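Local coordinates for protein glycerol kinase, putative (Plasmodium falciparum, PDB 2W40) that probably phosphorylates glycerol at the expense of ATP to give sn-glycerol 3-phosphate, at residues 490-493 / 494-498. Numbering follows the deposited sequence.
With EDO (1,2-ethanediol), chain B.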
ATOM      1  N   SER C 490       8.141 -18.889   4.545  1.00 15.05           N
ATOM      2  CA  SER C 490       6.719 -19.207   4.954  1.00 16.36           C
ATOM      3  C   SER C 490       5.806 -17.959   4.999  1.00 15.67           C
ATOM      4  O   SER C 490       4.615 -17.998   4.574  1.00 15.92           O
ATOM      5  CB  SER C 490       6.743 -19.959   6.306  1.00 18.16           C
ATOM      6  OG  SER C 490       5.417 -19.920   6.855  1.00 24.51           O
ATOM      7  N   GLU C 491       6.309 -16.847   5.523  1.00 15.77           N
ATOM      8  CA  GLU C 491       5.606 -15.637   5.579  1.00 16.20           C
ATOM      9  C   GLU C 491       5.250 -15.167   4.156  1.00 14.45           C
ATOM     10  O   GLU C 491       4.124 -14.734   3.908  1.00 14.97           O
ATOM     11  CB  GLU C 491       6.334 -14.533   6.300  1.00 17.31           C
ATOM     12  CG  GLU C 491       6.398 -14.850   7.799  1.00 21.09           C
ATOM     13  CD  GLU C 491       7.474 -14.110   8.605  1.00 24.34           C
ATOM     14  OE1 GLU C 491       8.378 -13.312   8.107  1.00 28.87           O
ATOM     15  OE2 GLU C 491       7.408 -14.387   9.838  1.00 35.13           O
ATOM     16  N   TRP C 492       6.241 -15.192   3.254  1.00 12.84           N
ATOM     17  CA  TRP C 492       6.006 -14.848   1.879  1.00 11.54           C
ATOM     18  C   TRP C 492       4.937 -15.725   1.235  1.00 10.89           C
ATOM     19  O   TRP C 492       3.944 -15.295   0.598  1.00 11.29           O
ATOM     20  CB  TRP C 492       7.300 -15.015   1.149  1.00 10.66           C
ATOM     21  CG  TRP C 492       7.158 -14.983  -0.352  1.00  9.95           C
ATOM     22  CD1 TRP C 492       7.202 -16.067  -1.181  1.00  9.30           C
ATOM     23  CD2 TRP C 492       6.861 -13.854  -1.191  1.00 11.02           C
ATOM     24  NE1 TRP C 492       6.951 -15.695  -2.461  1.00  9.72           N
ATOM     25  CE2 TRP C 492       6.818 -14.337  -2.503  1.00  8.92           C
ATOM     26  CE3 TRP C 492       6.754 -12.498  -0.975  1.00 11.32           C
ATOM     27  CZ2 TRP C 492       6.558 -13.525  -3.608  1.00 10.11           C
ATOM     28  CZ3 TRP C 492       6.520 -11.677  -2.084  1.00  9.55           C
ATOM     29  CH2 TRP C 492       6.471 -12.199  -3.370  1.00 10.31           C
ATOM     30  N   ASN C 493       5.116 -16.996   1.479  1.00 11.17           N
ATOM     31  CA  ASN C 493       4.198 -18.020   0.882  1.00 12.34           C
ATOM     32  C   ASN C 493       2.754 -17.822   1.314  1.00 13.20           C
ATOM     33  O   ASN C 493       1.843 -17.906   0.511  1.00 14.56           O
ATOM     34  CB  ASN C 493       4.621 -19.422   1.270  1.00 13.32           C
ATOM     35  CG  ASN C 493       5.774 -19.953   0.491  1.00 14.47           C
ATOM     36  OD1 ASN C 493       6.100 -19.448  -0.598  1.00 19.06           O
ATOM     37  ND2 ASN C 493       6.451 -21.010   1.071  1.00 20.49           N
ATOM     38  N   LYS C 494       2.540 -17.447   2.555  1.00 13.62           N
ATOM     39  CA  LYS C 494       1.170 -17.226   3.050  1.00 15.26           C
ATOM     40  C   LYS C 494       0.585 -15.966   2.436  1.00 13.62           C
ATOM     41  O   LYS C 494      -0.575 -15.928   2.067  1.00 13.66           O
ATOM     42  CB  LYS C 494       1.176 -17.141   4.544  1.00 17.77           C
ATOM     43  CG  LYS C 494       1.484 -18.461   5.161  1.00 19.46           C
ATOM     44  CD  LYS C 494       1.187 -18.539   6.597  1.00 23.42           C
ATOM     45  CE  LYS C 494       1.038 -17.183   7.328  1.00 30.92           C
ATOM     46  NZ  LYS C 494       2.357 -16.552   7.803  1.00 35.95           N
ATOM     47  N   ALA C 495       1.389 -14.900   2.280  1.00 12.12           N
ATOM     48  CA  ALA C 495       0.955 -13.657   1.591  1.00 11.49           C
ATOM     49  C   ALA C 495       0.662 -13.939   0.128  1.00 10.04           C
ATOM     50  O   ALA C 495      -0.368 -13.543  -0.373  1.00 12.06           O
ATOM     51  CB  ALA C 495       2.091 -12.657   1.683  1.00 10.96           C
ATOM     52  N   VAL C 496       1.459 -14.743  -0.560  1.00 11.22           N
ATOM     53  CA  VAL C 496       1.106 -15.165  -1.977  1.00 11.26           C
ATOM     54  C   VAL C 496      -0.199 -15.985  -2.032  1.00 11.89           C
ATOM     55  O   VAL C 496      -1.153 -15.735  -2.836  1.00 12.09           O
ATOM     56  CB  VAL C 496       2.257 -15.878  -2.657  1.00 13.12           C
ATOM     57  CG1 VAL C 496       1.855 -16.299  -4.063  1.00 11.45           C
ATOM     58  CG2 VAL C 496       3.471 -14.946  -2.716  1.00 11.51           C
ATOM     59  N   GLU C 497      -0.361 -16.843  -1.064  1.00 11.44           N
ATOM     60  CA  GLU C 497      -1.634 -17.643  -1.000  1.00 13.55           C
ATOM     61  C   GLU C 497      -2.808 -16.711  -0.829  1.00 10.77           C
ATOM     62  O   GLU C 497      -3.887 -16.923  -1.448  1.00 13.65           O
ATOM     63  CB  GLU C 497      -1.544 -18.677   0.126  1.00 14.15           C
ATOM     64  CG  GLU C 497      -2.654 -19.637   0.119  1.00 17.76           C
ATOM     65  CD  GLU C 497      -2.434 -20.787   1.118  1.00 22.69           C
ATOM     66  OE1 GLU C 497      -1.365 -20.785   1.827  1.00 31.16           O
ATOM     67  OE2 GLU C 497      -3.370 -21.649   1.174  1.00 33.73           O
ATOM     68  N   ARG C 498      -2.721 -15.744   0.102  1.00 12.32           N
ATOM     69  CA  ARG C 498      -3.793 -14.734   0.346  1.00 12.80           C
ATOM     70  C   ARG C 498      -4.093 -14.023  -0.965  1.00 11.77           C
ATOM     71  O   ARG C 498      -5.266 -13.720  -1.279  1.00 13.34           O
ATOM     72  CB  ARG C 498      -3.462 -13.655   1.405  1.00 13.37           C
ATOM     73  CG  ARG C 498      -3.353 -14.113   2.761  1.00 14.69           C
ATOM     74  CD  ARG C 498      -3.111 -12.962   3.674  1.00 12.93           C
ATOM     75  NE  ARG C 498      -2.567 -13.546   4.881  1.00 17.87           N
ATOM     76  CZ  ARG C 498      -3.304 -14.299   5.718  1.00 18.09           C
ATOM     77  NH1 ARG C 498      -4.633 -14.314   5.662  1.00 18.64           N
ATOM     78  NH2 ARG C 498      -2.714 -14.891   6.755  1.00 22.24           N
TER
HETATM   79  C1  EDO B1515       9.785 -11.266   5.398  1.00 25.07           C
HETATM   80  O1  EDO B1515      11.183 -10.945   5.200  1.00 19.68           O
HETATM   81  C2  EDO B1515       9.145 -10.194   6.306  1.00 26.91           C
HETATM   82  O2  EDO B1515       9.749 -10.204   7.639  1.00 32.51           O
HETATM   83  O   HOH W   1       2.473 -14.158   5.881  1.00 24.12           O
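W492 and V496 meet one turn apart on the C-terminal helix 482-500, a local i/i+4 contact at the periphery of the chain, its centre about 27 Å from that of the whole chain. V496 CG2 lies over one face of the indole: it is 3.7 Å from the centroid of the five-membered ring of W492, 27° off the normal, which qualifies as a CH-pi contact. The methyl is displaced toward the rim, and its nearest ring atom is W492 CE2, at 3.4 Å from V496 CG2. With CG of W492 anti to its own backbone N (chi1 167°), the indole rises beside the next turn, where that methyl can reach its face. NE1 of the ring is hydrogen-bonded to E394 and the ring stacks with F390, both on helix 377-403 of the FGGY C-terminal domain, which belongs to the sugar kinase/Hsp70/actin superfamily; the tryptophan thus joins the two helices. Regular alpha-helical bonds join the same turns, V496 N to W492 O at 2.8 Å and K494 N to S490 O at 2.9 Å. On another side of the helix, K494 folds back at chi3 (-18°) and chi4, carrying its amine toward the preceding turn. A water accepts from K494 NZ at 3.1 Å and donates to E491 O at 2.6 Å, giving that carbonyl a second donor besides A495 N, which lies 3.2 Å from E491 O. K494 also packs on L503 of the second subunit, placing this side of the helix at the dimer interface.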